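Local coordinates for uracil-DNA glycosylase (Sulfolobus tokodaii str. 7, PDB 4ZBY), which belongs to the uracil-DNA glycosylase superfamily and holds an iron/sulfur cluster and a uracil in this structure, at residues 38-43 with 116-121; 139-144 with 161-166. One frame throughout, in Å; residues are numbered along the deposited sequence.

Contact 1 (38-43 with 116-121). With URA (uracil), chain C.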
ATOM      1  N   MET A  38      -0.782   7.445   2.370  1.00 13.99           N
ATOM      2  CA  MET A  38      -1.358   6.359   1.604  1.00 15.16           C
ATOM      3  C   MET A  38      -0.483   5.134   1.873  1.00 14.50           C
ATOM      4  O   MET A  38       0.748   5.229   1.818  1.00 15.61           O
ATOM      5  CB  MET A  38      -1.403   6.752   0.117  1.00 16.72           C
ATOM      6  CG  MET A  38      -1.961   5.733  -0.826  1.00 22.21           C
ATOM      7  SD  MET A  38      -2.104   6.537  -2.470  1.00 25.61           S
ATOM      8  CE  MET A  38      -2.748   5.124  -3.328  1.00 25.60           C
ATOM      9  N   PHE A  39      -1.099   4.005   2.218  1.00 14.08           N
ATOM     10  CA  PHE A  39      -0.369   2.740   2.458  1.00 12.67           C
ATOM     11  C   PHE A  39      -0.621   1.812   1.298  1.00 14.49           C
ATOM     12  O   PHE A  39      -1.764   1.633   0.885  1.00 15.54           O
ATOM     13  CB  PHE A  39      -0.842   2.076   3.764  1.00 14.81           C
ATOM     14  CG  PHE A  39      -0.548   2.900   4.975  1.00 15.68           C
ATOM     15  CD1 PHE A  39       0.638   2.715   5.675  1.00 15.53           C
ATOM     16  CD2 PHE A  39      -1.413   3.900   5.354  1.00 15.11           C
ATOM     17  CE1 PHE A  39       0.940   3.505   6.776  1.00 15.27           C
ATOM     18  CE2 PHE A  39      -1.129   4.706   6.458  1.00 15.14           C
ATOM     19  CZ  PHE A  39       0.047   4.500   7.164  1.00 14.48           C
ATOM     20  N   VAL A  40       0.434   1.215   0.778  1.00 13.01           N
ATOM     21  CA  VAL A  40       0.267   0.282  -0.344  1.00 14.62           C
ATOM     22  C   VAL A  40       0.931  -1.034  -0.034  1.00 15.16           C
ATOM     23  O   VAL A  40       2.148  -1.088   0.143  1.00 16.82           O
ATOM     24  CB  VAL A  40       0.879   0.846  -1.656  1.00 14.97           C
ATOM     25  CG1 VAL A  40       0.558  -0.066  -2.846  1.00 14.85           C
ATOM     26  CG2 VAL A  40       0.376   2.264  -1.915  1.00 14.54           C
ATOM     27  N   GLY A  41       0.128  -2.094   0.025  1.00 13.34           N
ATOM     28  CA  GLY A  41       0.672  -3.432   0.197  1.00 14.05           C
ATOM     29  C   GLY A  41       0.813  -4.198  -1.102  1.00 16.71           C
ATOM     30  O   GLY A  41       0.795  -3.642  -2.196  1.00 15.49           O
ATOM     31  N   GLU A  42       0.977  -5.509  -0.964  1.00 14.82           N
ATOM     32  CA  GLU A  42       1.193  -6.407  -2.097  1.00 17.07           C
ATOM     33  C   GLU A  42      -0.118  -6.816  -2.791  1.00 19.36           C
ATOM     34  O   GLU A  42      -0.379  -6.448  -3.947  1.00 18.87           O
ATOM     35  CB  GLU A  42       1.936  -7.658  -1.619  1.00 22.14           C
ATOM     36  CG  GLU A  42       2.129  -8.713  -2.713  1.00 25.28           C
ATOM     37  CD  GLU A  42       2.767  -9.992  -2.195  1.00 32.46           C
ATOM     38  OE1 GLU A  42       3.172 -10.037  -1.005  1.00 34.67           O
ATOM     39  OE2 GLU A  42       2.858 -10.956  -2.988  1.00 32.13           O
ATOM     40  N   ALA A  43      -0.914  -7.601  -2.081  1.00 18.54           N
ATOM     41  CA  ALA A  43      -2.174  -8.120  -2.609  1.00 15.12           C
ATOM     42  C   ALA A  43      -3.013  -8.608  -1.442  1.00 17.76           C
ATOM     43  O   ALA A  43      -2.472  -8.908  -0.359  1.00 21.05           O
ATOM     44  CB  ALA A  43      -1.921  -9.253  -3.639  1.00 15.05           C
ATOM     45  N   LYS A 116       0.763  13.207   0.735  1.00 15.71           N
ATOM     46  CA  LYS A 116       2.065  13.710   1.167  1.00 16.90           C
ATOM     47  C   LYS A 116       3.095  12.573   1.229  1.00 16.53           C
ATOM     48  O   LYS A 116       4.276  12.759   0.910  1.00 18.69           O
ATOM     49  CB  LYS A 116       1.941  14.367   2.556  1.00 18.71           C
ATOM     50  CG  LYS A 116       3.259  14.938   3.092  1.00 24.79           C
ATOM     51  CD  LYS A 116       3.035  15.605   4.468  1.00 30.23           C
ATOM     52  CE  LYS A 116       4.273  16.376   4.929  1.00 36.34           C
ATOM     53  NZ  LYS A 116       4.067  17.033   6.255  1.00 38.03           N
ATOM     54  N   ILE A 117       2.641  11.429   1.716  1.00 14.51           N
ATOM     55  CA  ILE A 117       3.505  10.276   1.954  1.00 16.33           C
ATOM     56  C   ILE A 117       2.860   9.026   1.392  1.00 17.00           C
ATOM     57  O   ILE A 117       1.653   8.796   1.610  1.00 14.59           O
ATOM     58  CB  ILE A 117       3.753  10.073   3.462  1.00 13.54           C
ATOM     59  CG1 ILE A 117       4.462  11.274   4.071  1.00 18.19           C
ATOM     60  CG2 ILE A 117       4.535   8.764   3.754  1.00 16.45           C
ATOM     61  CD1 ILE A 117       4.339  11.348   5.565  1.00 20.57           C
ATOM     62  N   ILE A 118       3.649   8.220   0.675  1.00 16.27           N
ATOM     63  CA  ILE A 118       3.242   6.855   0.374  1.00 17.96           C
ATOM     64  C   ILE A 118       4.124   5.904   1.159  1.00 17.15           C
ATOM     65  O   ILE A 118       5.343   5.921   1.008  1.00 16.38           O
ATOM     66  CB  ILE A 118       3.349   6.519  -1.117  1.00 16.86           C
ATOM     67  CG1 ILE A 118       2.363   7.365  -1.926  1.00 16.90           C
ATOM     68  CG2 ILE A 118       3.050   5.038  -1.335  1.00 15.98           C
ATOM     69  CD1 ILE A 118       2.609   7.316  -3.435  1.00 18.86           C
ATOM     70  N   VAL A 119       3.508   5.088   2.008  1.00 15.33           N
ATOM     71  CA  VAL A 119       4.249   4.045   2.718  1.00 14.58           C
ATOM     72  C   VAL A 119       4.121   2.750   1.924  1.00 13.62           C
ATOM     73  O   VAL A 119       3.005   2.249   1.755  1.00 16.17           O
ATOM     74  CB  VAL A 119       3.695   3.851   4.143  1.00 13.13           C
ATOM     75  CG1 VAL A 119       4.456   2.777   4.885  1.00 13.16           C
ATOM     76  CG2 VAL A 119       3.740   5.179   4.899  1.00 13.94           C
ATOM     77  N   THR A 120       5.242   2.250   1.402  1.00 15.00           N
ATOM     78  CA  THR A 120       5.192   1.033   0.588  1.00 14.79           C
ATOM     79  C   THR A 120       5.582  -0.115   1.495  1.00 16.62           C
ATOM     80  O   THR A 120       6.739  -0.276   1.909  1.00 19.20           O
ATOM     81  CB  THR A 120       6.084   1.084  -0.684  1.00 15.05           C
ATOM     82  OG1 THR A 120       7.417   1.436  -0.339  1.00 17.48           O
ATOM     83  CG2 THR A 120       5.581   2.139  -1.672  1.00 17.58           C
ATOM     84  N   LEU A 121       4.574  -0.917   1.802  1.00 15.79           N
ATOM     85  CA  LEU A 121       4.699  -2.026   2.732  1.00 15.27           C
ATOM     86  C   LEU A 121       5.160  -3.264   1.983  1.00 17.39           C
ATOM     87  O   LEU A 121       4.353  -3.938   1.328  1.00 18.89           O
ATOM     88  CB  LEU A 121       3.343  -2.303   3.423  1.00 13.99           C
ATOM     89  CG  LEU A 121       2.693  -1.146   4.198  1.00 14.31           C
ATOM     90  CD1 LEU A 121       1.214  -1.489   4.486  1.00 14.87           C
ATOM     91  CD2 LEU A 121       3.475  -0.883   5.493  1.00 16.54           C
TER
HETATM   92  N1  URA C 202      -1.268  -8.319   2.669  1.00 27.42           N
HETATM   93  C2  URA C 202      -1.214  -7.266   1.824  1.00 24.52           C
HETATM   94  O2  URA C 202      -0.252  -7.030   1.117  1.00 22.65           O
HETATM   95  N3  URA C 202      -2.355  -6.588   1.654  1.00 23.73           N
HETATM   96  C4  URA C 202      -3.540  -6.851   2.243  1.00 22.81           C
HETATM   97  O4  URA C 202      -4.483  -6.102   2.052  1.00 20.13           O
HETATM   98  C5  URA C 202      -3.557  -7.949   3.126  1.00 24.48           C
HETATM   99  C6  URA C 202      -2.423  -8.660   3.333  1.00 24.69           C
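Phe39 and Val119 sit side by side on neighbouring parallel strands, their side chains pointing the same way from one face of the sheet. From Phe39 CB, which lies 4.2 Å from Leu121 CD1, chi1 of -64° sets CG anti to the carbonyl carbon. CD1 comes 3.6 Å from Val119 CB, which meets the ring obliquely. CE1, one atom further out, lies 3.8 Å from Val119 CG2, and CZ, the tip, is 4.4 Å from the same methyl. The other face carries Met38, Val40, Ile118 and Thr120, where Val40 CG2 meets Ile118 CG2 at 3.9 Å beneath helix 96-113. These are central strands of the alpha/beta sheet of the uracil-DNA glycosylase superfamily, joined by four backbone hydrogen bonds: Met38 N to Ile117 O, Val119 N to Met38 O, Val40 N to Val119 O and Leu121 N to Val40 O. Val40 O also accepts from Ser125 OG. Past Gly41 the first strand gives way to a loop that receives uracil: Glu42 N donates to uracil O2 at 2.9 Å, and Ala43 N adds a weak bond to the same oxygen at 3.3 Å.

Contact 2 (139-144 with 161-166). With URA (uracil), chain C.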
ATOM      1  N   SER A 139      16.970  -4.218  -2.975  1.00 30.79           N
ATOM      2  CA  SER A 139      16.131  -5.150  -2.228  1.00 26.89           C
ATOM      3  C   SER A 139      15.357  -4.358  -1.186  1.00 30.46           C
ATOM      4  O   SER A 139      15.748  -3.251  -0.859  1.00 24.93           O
ATOM      5  CB  SER A 139      16.976  -6.238  -1.567  1.00 28.41           C
ATOM      6  OG  SER A 139      17.758  -5.693  -0.519  1.00 30.16           O
ATOM      7  N   ILE A 140      14.269  -4.905  -0.659  1.00 23.62           N
ATOM      8  CA  ILE A 140      13.570  -4.185   0.387  1.00 22.25           C
ATOM      9  C   ILE A 140      14.474  -3.992   1.615  1.00 23.73           C
ATOM     10  O   ILE A 140      14.399  -2.958   2.263  1.00 23.53           O
ATOM     11  CB  ILE A 140      12.240  -4.896   0.783  1.00 22.75           C
ATOM     12  CG1 ILE A 140      11.388  -3.987   1.680  1.00 22.58           C
ATOM     13  CG2 ILE A 140      12.494  -6.267   1.412  1.00 24.36           C
ATOM     14  CD1 ILE A 140      10.998  -2.669   1.003  1.00 20.51           C
ATOM     15  N   THR A 141      15.342  -4.950   1.911  1.00 26.02           N
ATOM     16  CA  THR A 141      16.212  -4.838   3.081  1.00 29.02           C
ATOM     17  C   THR A 141      17.117  -3.619   2.930  1.00 29.70           C
ATOM     18  O   THR A 141      17.355  -2.856   3.886  1.00 29.29           O
ATOM     19  CB  THR A 141      17.050  -6.116   3.285  1.00 31.55           C
ATOM     20  OG1 THR A 141      16.175  -7.211   3.587  1.00 33.47           O
ATOM     21  CG2 THR A 141      18.026  -5.954   4.431  1.00 33.22           C
ATOM     22  N   LYS A 142      17.574  -3.398   1.707  1.00 28.45           N
ATOM     23  CA  LYS A 142      18.584  -2.365   1.466  1.00 29.06           C
ATOM     24  C   LYS A 142      17.968  -0.980   1.349  1.00 29.72           C
ATOM     25  O   LYS A 142      18.659   0.032   1.550  1.00 30.80           O
ATOM     26  CB  LYS A 142      19.372  -2.684   0.200  1.00 30.89           C
ATOM     27  CG  LYS A 142      20.452  -3.720   0.426  1.00 32.64           C
ATOM     28  CD  LYS A 142      21.102  -4.139  -0.876  1.00 34.16           C
ATOM     29  CE  LYS A 142      22.212  -5.132  -0.623  1.00 38.60           C
ATOM     30  NZ  LYS A 142      22.882  -5.510  -1.880  1.00 38.05           N
ATOM     31  N   VAL A 143      16.681  -0.919   1.023  1.00 26.70           N
ATOM     32  CA  VAL A 143      16.088   0.378   0.738  1.00 24.76           C
ATOM     33  C   VAL A 143      15.098   0.848   1.787  1.00 26.00           C
ATOM     34  O   VAL A 143      14.741   2.019   1.791  1.00 27.80           O
ATOM     35  CB  VAL A 143      15.387   0.408  -0.648  1.00 25.59           C
ATOM     36  CG1 VAL A 143      16.325  -0.115  -1.753  1.00 30.00           C
ATOM     37  CG2 VAL A 143      14.023  -0.329  -0.616  1.00 27.69           C
ATOM     38  N   ARG A 144      14.637  -0.039   2.668  1.00 25.76           N
ATOM     39  CA  ARG A 144      13.648   0.382   3.669  1.00 24.87           C
ATOM     40  C   ARG A 144      14.249   1.324   4.704  1.00 25.65           C
ATOM     41  O   ARG A 144      15.499   1.392   4.880  1.00 24.27           O
ATOM     42  CB  ARG A 144      13.033  -0.832   4.381  1.00 25.32           C
ATOM     43  CG  ARG A 144      14.061  -1.692   5.154  1.00 26.41           C
ATOM     44  CD  ARG A 144      13.584  -1.989   6.588  1.00 27.19           C
ATOM     45  NE  ARG A 144      13.649  -0.810   7.450  1.00 26.71           N
ATOM     46  CZ  ARG A 144      14.728  -0.424   8.123  1.00 27.94           C
ATOM     47  NH1 ARG A 144      15.870  -1.099   8.023  1.00 28.19           N
ATOM     48  NH2 ARG A 144      14.681   0.663   8.885  1.00 29.32           N
ATOM     49  N   PRO A 161       9.631   3.215   2.212  1.00 17.86           N
ATOM     50  CA  PRO A 161       9.437   1.772   2.203  1.00 16.72           C
ATOM     51  C   PRO A 161       9.632   1.161   3.585  1.00 17.35           C
ATOM     52  O   PRO A 161      10.523   1.589   4.295  1.00 17.71           O
ATOM     53  CB  PRO A 161      10.537   1.267   1.246  1.00 17.50           C
ATOM     54  CG  PRO A 161      11.038   2.496   0.535  1.00 20.68           C
ATOM     55  CD  PRO A 161      10.860   3.621   1.509  1.00 17.94           C
ATOM     56  N   THR A 162       8.819   0.179   3.943  1.00 18.06           N
ATOM     57  CA  THR A 162       9.023  -0.603   5.160  1.00 19.27           C
ATOM     58  C   THR A 162       8.876  -2.099   4.879  1.00 20.24           C
ATOM     59  O   THR A 162       8.497  -2.504   3.780  1.00 20.80           O
ATOM     60  CB  THR A 162       8.015  -0.229   6.252  1.00 24.75           C
ATOM     61  OG1 THR A 162       6.744  -0.832   5.955  1.00 24.64           O
ATOM     62  CG2 THR A 162       7.832   1.293   6.344  1.00 23.61           C
ATOM     63  N   TYR A 163       9.171  -2.924   5.878  1.00 21.46           N
ATOM     64  CA  TYR A 163       8.878  -4.344   5.763  1.00 23.50           C
ATOM     65  C   TYR A 163       7.374  -4.495   5.772  1.00 23.37           C
ATOM     66  O   TYR A 163       6.657  -3.611   6.220  1.00 22.93           O
ATOM     67  CB  TYR A 163       9.516  -5.140   6.898  1.00 26.66           C
ATOM     68  CG  TYR A 163      11.020  -5.266   6.808  1.00 28.82           C
ATOM     69  CD1 TYR A 163      11.649  -5.526   5.590  1.00 29.31           C
ATOM     70  CD2 TYR A 163      11.811  -5.144   7.940  1.00 32.66           C
ATOM     71  CE1 TYR A 163      13.025  -5.645   5.507  1.00 31.10           C
ATOM     72  CE2 TYR A 163      13.192  -5.272   7.866  1.00 31.98           C
ATOM     73  CZ  TYR A 163      13.792  -5.516   6.648  1.00 33.25           C
ATOM     74  OH  TYR A 163      15.163  -5.634   6.567  1.00 35.42           O
ATOM     75  N   HIS A 164       6.884  -5.600   5.242  1.00 21.94           N
ATOM     76  CA  HIS A 164       5.468  -5.843   5.257  1.00 22.78           C
ATOM     77  C   HIS A 164       5.056  -6.245   6.664  1.00 21.72           C
ATOM     78  O   HIS A 164       5.796  -6.945   7.344  1.00 22.22           O
ATOM     79  CB  HIS A 164       5.144  -6.942   4.255  1.00 23.27           C
ATOM     80  CG  HIS A 164       3.691  -7.118   4.011  1.00 22.75           C
ATOM     81  ND1 HIS A 164       2.862  -7.770   4.899  1.00 23.85           N
ATOM     82  CD2 HIS A 164       2.916  -6.747   2.965  1.00 27.58           C
ATOM     83  CE1 HIS A 164       1.633  -7.790   4.412  1.00 27.11           C
ATOM     84  NE2 HIS A 164       1.641  -7.176   3.239  1.00 30.49           N
ATOM     85  N   PRO A 165       3.863  -5.842   7.101  1.00 20.64           N
ATOM     86  CA  PRO A 165       3.435  -6.158   8.473  1.00 19.98           C
ATOM     87  C   PRO A 165       3.406  -7.653   8.777  1.00 22.69           C
ATOM     88  O   PRO A 165       3.653  -8.043   9.905  1.00 21.21           O
ATOM     89  CB  PRO A 165       2.020  -5.585   8.537  1.00 22.09           C
ATOM     90  CG  PRO A 165       2.006  -4.529   7.530  1.00 25.28           C
ATOM     91  CD  PRO A 165       2.934  -4.912   6.435  1.00 22.88           C
ATOM     92  N   ALA A 166       3.065  -8.465   7.782  1.00 21.67           N
ATOM     93  CA  ALA A 166       3.056  -9.909   7.951  1.00 24.31           C
ATOM     94  C   ALA A 166       4.420 -10.423   8.425  1.00 29.11           C
ATOM     95  O   ALA A 166       4.489 -11.397   9.180  1.00 30.69           O
ATOM     96  CB  ALA A 166       2.649 -10.569   6.661  1.00 26.50           C
TER
HETATM   97  N1  URA C 202      -1.268  -8.319   2.669  1.00 27.42           N
HETATM   98  C2  URA C 202      -1.214  -7.266   1.824  1.00 24.52           C
HETATM   99  O2  URA C 202      -0.252  -7.030   1.117  1.00 22.65           O
HETATM  100  N3  URA C 202      -2.355  -6.588   1.654  1.00 23.73           N
HETATM  101  C4  URA C 202      -3.540  -6.851   2.243  1.00 22.81           C
HETATM  102  O4  URA C 202      -4.483  -6.102   2.052  1.00 20.13           O
HETATM  103  C5  URA C 202      -3.557  -7.949   3.126  1.00 24.48           C
HETATM  104  C6  URA C 202      -2.423  -8.660   3.333  1.00 24.69           C
HETATM  105  O   HOH W   1      16.708  -3.531   6.638  1.00 33.39           O
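Arg144, the first residue to leave helical geometry after the short helix 140-143, brings its CA to 3.4 Å from Pro161 O in a CA-H...O contact, and no direct hydrogen bond joins the two segments. The side chain of Arg144 then turns over Tyr163. With chi1 at 61°, CG lies between the backbone N and the carbonyl carbon; further bends at chi2 and chi3 follow. CD stands over one face of the phenol ring, 3.6 Å from its centroid and only 16° off the normal, a CH-pi contact shifted toward CZ and CE2. The guanidinium is inclined 45° to the ring. Its NH1 donates to a water that also donates to Thr141 O and lies 2.6 Å from Tyr163 OH, so a single water ties the arginine, the helix backbone and the phenol together. At the ring edge, Ile140 CG2 approaches Tyr163 CE1, and Thr141 OG1 lies 3.5 Å from Tyr163 OH. Ile140 CD1 reaches the other way, to Thr162 O at 3.7 Å and to Pro161 CB. On the helix itself, Ser139 OG caps the N terminus by accepting from Lys142 N. Beyond Tyr163 the chain enters the uracil pocket, where His164 NE2 donates to uracil O2 at 2.8 Å. Ala166 N donates to ND1 close to the imidazole plane, a second bond that limits rotation of the ring. The short helix thus packs against the end of strand 155-162: Thr126 of helix 123-133 touches Ile140, Val143 and Pro161, while helix 172-190 supplies Asp181 for a salt bridge to Arg144 NH2, Leu174 against Tyr163 and Leu178 against Thr162.

From the N terminus, strand 37-41 and the loop after it come first; contact 1 closes an excursion of 72 residues, about half of them helical, when strand 117-121 pairs alongside. Contact 2 follows in series, neither nested nor crossed: helix 123-133 intervenes, and residues 139-144 meet 161-166 after an excursion of 16 residues that includes strand 148-152. The two contacts join in the sheet, since strands 117-121 and 155-162 are neighbours; Thr120 O and Thr162 N, 2.9 Å apart, probably form a hydrogen bond. The loops that follow strands 37-41 and 155-162, which flank strand 117-121, meet the same ligand.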